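Local coordinates for autoinducer 2-binding protein LsrB (Clostridium saccharobutylicum DSM 13864, PDB 6DSP) that binds the quorum-sensing signal autoinducer-2 as its cyclic tetrahydroxytetrahydrofuran form, as a solute-binding receptor of the periplasmic binding protein family, at residues A163-T166 with D167-W171; M283-Y286 with I287-N291. One frame throughout, in Å; residues are numbered along the deposited sequence.

Contact 1 (A163-T166 with D167-W171); sequences ATVT and DQNSW. With PAV ((2R,4S)-2-methyl-2,3,3,4-tetrahydroxytetrahydrofuran), chain C.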
loop_
_atom_site.group_PDB
_atom_site.type_symbol
_atom_site.label_atom_id
_atom_site.label_comp_id
_atom_site.label_asym_id
_atom_site.label_seq_id
_atom_site.Cartn_x
_atom_site.Cartn_y
_atom_site.Cartn_z
ATOM N N ALA A 163 -7.360 -3.553 10.976
ATOM C CA ALA A 163 -6.673 -4.673 11.591
ATOM C C ALA A 163 -6.621 -5.909 10.695
ATOM O O ALA A 163 -5.963 -6.881 11.078
ATOM C CB ALA A 163 -7.370 -5.055 12.891
ATOM N N THR A 164 -7.304 -5.930 9.528
ATOM C CA THR A 164 -7.341 -7.161 8.726
ATOM C C THR A 164 -6.725 -7.041 7.345
ATOM O O THR A 164 -6.380 -8.070 6.782
ATOM C CB THR A 164 -8.764 -7.709 8.576
ATOM O OG1 THR A 164 -9.534 -6.812 7.779
ATOM C CG2 THR A 164 -9.407 -7.892 9.934
ATOM N N VAL A 165 -6.579 -5.837 6.787
ATOM C CA VAL A 165 -6.075 -5.732 5.431
ATOM C C VAL A 165 -4.721 -6.437 5.297
ATOM O O VAL A 165 -3.854 -6.339 6.173
ATOM C CB VAL A 165 -6.027 -4.241 5.029
ATOM C CG1 VAL A 165 -5.026 -3.441 5.854
ATOM C CG2 VAL A 165 -5.758 -4.103 3.538
ATOM N N THR A 166 -4.488 -7.091 4.170
ATOM C CA THR A 166 -3.292 -7.922 4.039
ATOM C C THR A 166 -2.006 -7.101 4.015
ATOM O O THR A 166 -1.066 -7.416 4.755
ATOM C CB THR A 166 -3.423 -8.809 2.820
ATOM O OG1 THR A 166 -4.561 -9.638 3.027
ATOM C CG2 THR A 166 -2.195 -9.642 2.614
ATOM N N ASP A 167 -1.913 -6.059 3.175
ATOM C CA ASP A 167 -0.619 -5.415 3.004
ATOM C C ASP A 167 -0.124 -4.753 4.292
ATOM O O ASP A 167 0.966 -5.074 4.809
ATOM C CB ASP A 167 -0.586 -4.462 1.791
ATOM C CG ASP A 167 -1.519 -3.251 1.888
ATOM O OD1 ASP A 167 -2.500 -3.240 2.660
ATOM O OD2 ASP A 167 -1.236 -2.307 1.117
ATOM N N GLN A 168 -0.923 -3.861 4.848
ATOM C CA GLN A 168 -0.440 -3.022 5.929
ATOM C C GLN A 168 -0.191 -3.826 7.194
ATOM O O GLN A 168 0.757 -3.520 7.933
ATOM C CB GLN A 168 -1.415 -1.886 6.167
ATOM C CG GLN A 168 -1.539 -0.944 5.003
ATOM C CD GLN A 168 -2.563 0.125 5.188
ATOM O OE1 GLN A 168 -3.133 0.320 6.285
ATOM N NE2 GLN A 168 -2.822 0.852 4.097
ATOM N N ASN A 169 -1.018 -4.843 7.473
ATOM C CA ASN A 169 -0.745 -5.690 8.627
ATOM C C ASN A 169 0.526 -6.520 8.449
ATOM O O ASN A 169 1.253 -6.737 9.418
ATOM C CB ASN A 169 -1.970 -6.536 8.953
ATOM C CG ASN A 169 -3.040 -5.702 9.592
ATOM O OD1 ASN A 169 -2.946 -5.383 10.771
ATOM N ND2 ASN A 169 -4.021 -5.290 8.812
ATOM N N SER A 170 0.835 -6.959 7.229
ATOM C CA SER A 170 2.075 -7.710 7.048
ATOM C C SER A 170 3.279 -6.832 7.347
ATOM O O SER A 170 4.277 -7.315 7.901
ATOM C CB SER A 170 2.147 -8.351 5.653
ATOM O OG SER A 170 2.413 -7.421 4.618
ATOM N N TRP A 171 3.198 -5.541 7.022
ATOM C CA TRP A 171 4.300 -4.642 7.333
ATOM C C TRP A 171 4.422 -4.402 8.830
ATOM O O TRP A 171 5.534 -4.314 9.342
ATOM C CB TRP A 171 4.146 -3.317 6.591
ATOM C CG TRP A 171 3.890 -3.460 5.123
ATOM C CD1 TRP A 171 4.190 -4.502 4.315
ATOM C CD2 TRP A 171 3.169 -2.519 4.317
ATOM N NE1 TRP A 171 3.713 -4.275 3.043
ATOM C CE2 TRP A 171 3.076 -3.062 3.028
ATOM C CE3 TRP A 171 2.593 -1.262 4.565
ATOM C CZ2 TRP A 171 2.439 -2.383 1.985
ATOM C CZ3 TRP A 171 1.941 -0.609 3.534
ATOM C CH2 TRP A 171 1.865 -1.178 2.258
HETATM O O2 PAV C . 0.273 2.380 2.406
HETATM C C2 PAV C . -0.599 2.417 1.258
HETATM C C1 PAV C . -0.120 3.412 0.178
HETATM O O5 PAV C . -1.871 3.087 1.793
HETATM C C5 PAV C . -2.897 2.681 0.995
HETATM C C4 PAV C . -2.366 1.564 0.078
HETATM O O4 PAV C . -3.291 0.482 0.021
HETATM C C3 PAV C . -1.029 1.226 0.746
HETATM O O3 PAV C . -0.116 0.742 -0.201
HETATM O O13 PAV C . -1.228 0.298 1.789
#
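The Asn169 amide turns its ND2 edge to Val165 O, which sits only 3° out of the amide plane, while the Ala163 carbonyl stands over one face; the bond is 2.8 Å from ND2 to O, nearly straight, and falls on a lone pair in the carbonyl plane. The Trp171 ring carries Asp167 O and Gln168 CA over one face, meets PAV O2 at its edge, and stands edge-to-face with Phe250. Here helix 166-182 of the periplasmic binding protein fold begins, with Val165 at its N-cap position. Asn169 CG, turned anti to its carbonyl carbon (chi1 -74°), swings back toward the N-terminus, where ND2 also reaches Asn162 O and OD1 meets Tyr160 OH. Val165 CG1 touches Asn169 ND2 and Gln168 CB, while CG2 packs 3.5 Å from Asp167 OD1. That oxygen forms a salt bridge with Lys29 and takes a weak bond from Gln168 N. Gln168 OE1 is held by Ser161 OG, its NE2 shared with Asp224. One ligand hydroxyl is gripped twice: PAV O13 donates to Asp167 OD2 at 2.7 Å and accepts from Gln168 NE2 at 2.9 Å, the latter at an N-H...O angle of 172°.

Contact 2 (M283-Y286 with I287-N291); sequences MAYY and IASGN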
loop_
_atom_site.group_PDB
_atom_site.type_symbol
_atom_site.label_atom_id
_atom_site.label_comp_id
_atom_site.label_asym_id
_atom_site.label_seq_id
_atom_site.Cartn_x
_atom_site.Cartn_y
_atom_site.Cartn_z
ATOM N N MET A 283 -0.728 -7.371 -16.439
ATOM C CA MET A 283 -0.744 -8.808 -16.162
ATOM C C MET A 283 -2.136 -9.382 -16.368
ATOM O O MET A 283 -2.285 -10.478 -16.920
ATOM C CB MET A 283 -0.241 -9.081 -14.745
ATOM C CG MET A 283 1.253 -8.706 -14.545
ATOM S SD MET A 283 2.399 -9.464 -15.763
ATOM C CE MET A 283 2.095 -11.208 -15.431
ATOM N N ALA A 284 -3.169 -8.669 -15.894
ATOM C CA ALA A 284 -4.544 -9.120 -16.117
ATOM C C ALA A 284 -4.867 -9.224 -17.611
ATOM O O ALA A 284 -5.431 -10.219 -18.058
ATOM C CB ALA A 284 -5.494 -8.170 -15.425
ATOM N N TYR A 285 -4.491 -8.207 -18.391
ATOM C CA TYR A 285 -4.724 -8.197 -19.833
ATOM C C TYR A 285 -3.958 -9.318 -20.518
ATOM O O TYR A 285 -4.483 -9.995 -21.406
ATOM C CB TYR A 285 -4.282 -6.846 -20.384
ATOM C CG TYR A 285 -3.936 -6.837 -21.845
ATOM C CD1 TYR A 285 -4.930 -6.765 -22.813
ATOM C CD2 TYR A 285 -2.612 -6.839 -22.257
ATOM C CE1 TYR A 285 -4.614 -6.744 -24.175
ATOM C CE2 TYR A 285 -2.278 -6.812 -23.613
ATOM C CZ TYR A 285 -3.288 -6.768 -24.558
ATOM O OH TYR A 285 -2.948 -6.737 -25.893
ATOM N N TYR A 286 -2.711 -9.534 -20.099
ATOM C CA TYR A 286 -1.861 -10.539 -20.723
ATOM C C TYR A 286 -2.442 -11.928 -20.527
ATOM O O TYR A 286 -2.503 -12.734 -21.473
ATOM C CB TYR A 286 -0.468 -10.431 -20.097
ATOM C CG TYR A 286 0.585 -11.307 -20.714
ATOM C CD1 TYR A 286 1.196 -10.957 -21.900
ATOM C CD2 TYR A 286 0.987 -12.473 -20.090
ATOM C CE1 TYR A 286 2.178 -11.753 -22.476
ATOM C CE2 TYR A 286 1.978 -13.276 -20.644
ATOM C CZ TYR A 286 2.580 -12.910 -21.851
ATOM O OH TYR A 286 3.569 -13.670 -22.452
ATOM N N ILE A 287 -2.918 -12.214 -19.316
ATOM C CA ILE A 287 -3.538 -13.513 -19.060
ATOM C C ILE A 287 -4.899 -13.618 -19.738
ATOM O O ILE A 287 -5.212 -14.634 -20.374
ATOM C CB ILE A 287 -3.632 -13.750 -17.552
ATOM C CG1 ILE A 287 -2.229 -13.885 -16.942
ATOM C CG2 ILE A 287 -4.518 -14.977 -17.258
ATOM C CD1 ILE A 287 -2.292 -13.803 -15.422
ATOM N N ALA A 288 -5.720 -12.563 -19.645
ATOM C CA ALA A 288 -7.048 -12.597 -20.269
ATOM C C ALA A 288 -6.973 -12.715 -21.786
ATOM O O ALA A 288 -7.924 -13.204 -22.412
ATOM C CB ALA A 288 -7.836 -11.359 -19.860
ATOM N N SER A 289 -5.859 -12.283 -22.387
ATOM C CA SER A 289 -5.611 -12.437 -23.815
ATOM C C SER A 289 -5.233 -13.861 -24.207
ATOM O O SER A 289 -5.084 -14.137 -25.400
ATOM C CB SER A 289 -4.507 -11.473 -24.263
ATOM O OG SER A 289 -4.991 -10.158 -24.203
ATOM N N GLY A 290 -5.067 -14.765 -23.250
ATOM C CA GLY A 290 -4.816 -16.160 -23.545
ATOM C C GLY A 290 -3.394 -16.632 -23.329
ATOM O O GLY A 290 -3.067 -17.761 -23.710
ATOM N N ASN A 291 -2.549 -15.828 -22.707
ATOM C CA ASN A 291 -1.181 -16.228 -22.449
ATOM C C ASN A 291 -1.118 -16.848 -21.070
ATOM O O ASN A 291 -1.693 -16.327 -20.114
ATOM C CB ASN A 291 -0.267 -15.000 -22.493
ATOM C CG ASN A 291 -0.306 -14.324 -23.838
ATOM O OD1 ASN A 291 0.221 -14.855 -24.834
ATOM N ND2 ASN A 291 -0.980 -13.190 -23.903
#
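Asn291 folds back over the Tyr286 ring at the C-terminal end of helix 273-288, where the chain leaves through a Schellman motif with Gly290 at positive phi. Its CB lies over one face of that ring, 3.6 Å from the centroid and 22° off the normal, a CH-pi contact displaced toward CE2. Beyond CB, CG stands near Tyr286 CZ and CE1, and the amide spreads over the ring with the two planes 19° apart, so the flat groups stack. At the tip, ND2 passes above CD1 and gives a hydrogen bond of 2.9 Å to Tyr286 O, which lies close to the amide plane. The same carbonyl takes a weak bond from Asn291 N. With CG of Asn291 anti to its carbonyl carbon (chi1 -60°), the amide turns back to the helix end. The tyrosine ring also packs on Ile299 and Val293.

One residue earlier, Tyr285 O accepts both Ser289 N and Ser289 OG, each at 2.8 Å, from opposite faces of the carbonyl plane. Ser289 OG also lies over the rim of the Tyr285 ring, 3.4 Å from CE1; Phe52 stacks on this ring. Ile287 CG1 runs beside Met283 O, 3.4 Å away.

Side-chain donors thus add to the backbone bonds of the last turn: the Ser289 hydroxyl is a second donor to Tyr285 O, and the Asn291 amide gives Tyr286 O, whose backbone bond is only weak, a shorter one, while each aromatic ring offers a face to the side chain whose polar group binds its own carbonyl.

In the fold
Contacts 1 and 2 sit at opposite kinds of helix end in the two lobes of the binding protein. Contact 1 opens helix 166-182, after strand 155-160 of the four-stranded parallel sheet, and faces the ligand; contact 2 closes helix 273-288, which packs on strands 81-84 and 105-109 of the other, eight-stranded sheet. Their centres are about 28 Å apart and their nearest atoms about 17 Å, so they do not touch. Asp167, Gln168 and Trp171 of contact 1 line the pocket, which Lys29, Asp110 and Ser225 help complete by bonding to PAV. Contact 2 includes none of the pocket residues; its centre lies about 24 Å from the centre of the chain, that of contact 1 about 9 Å.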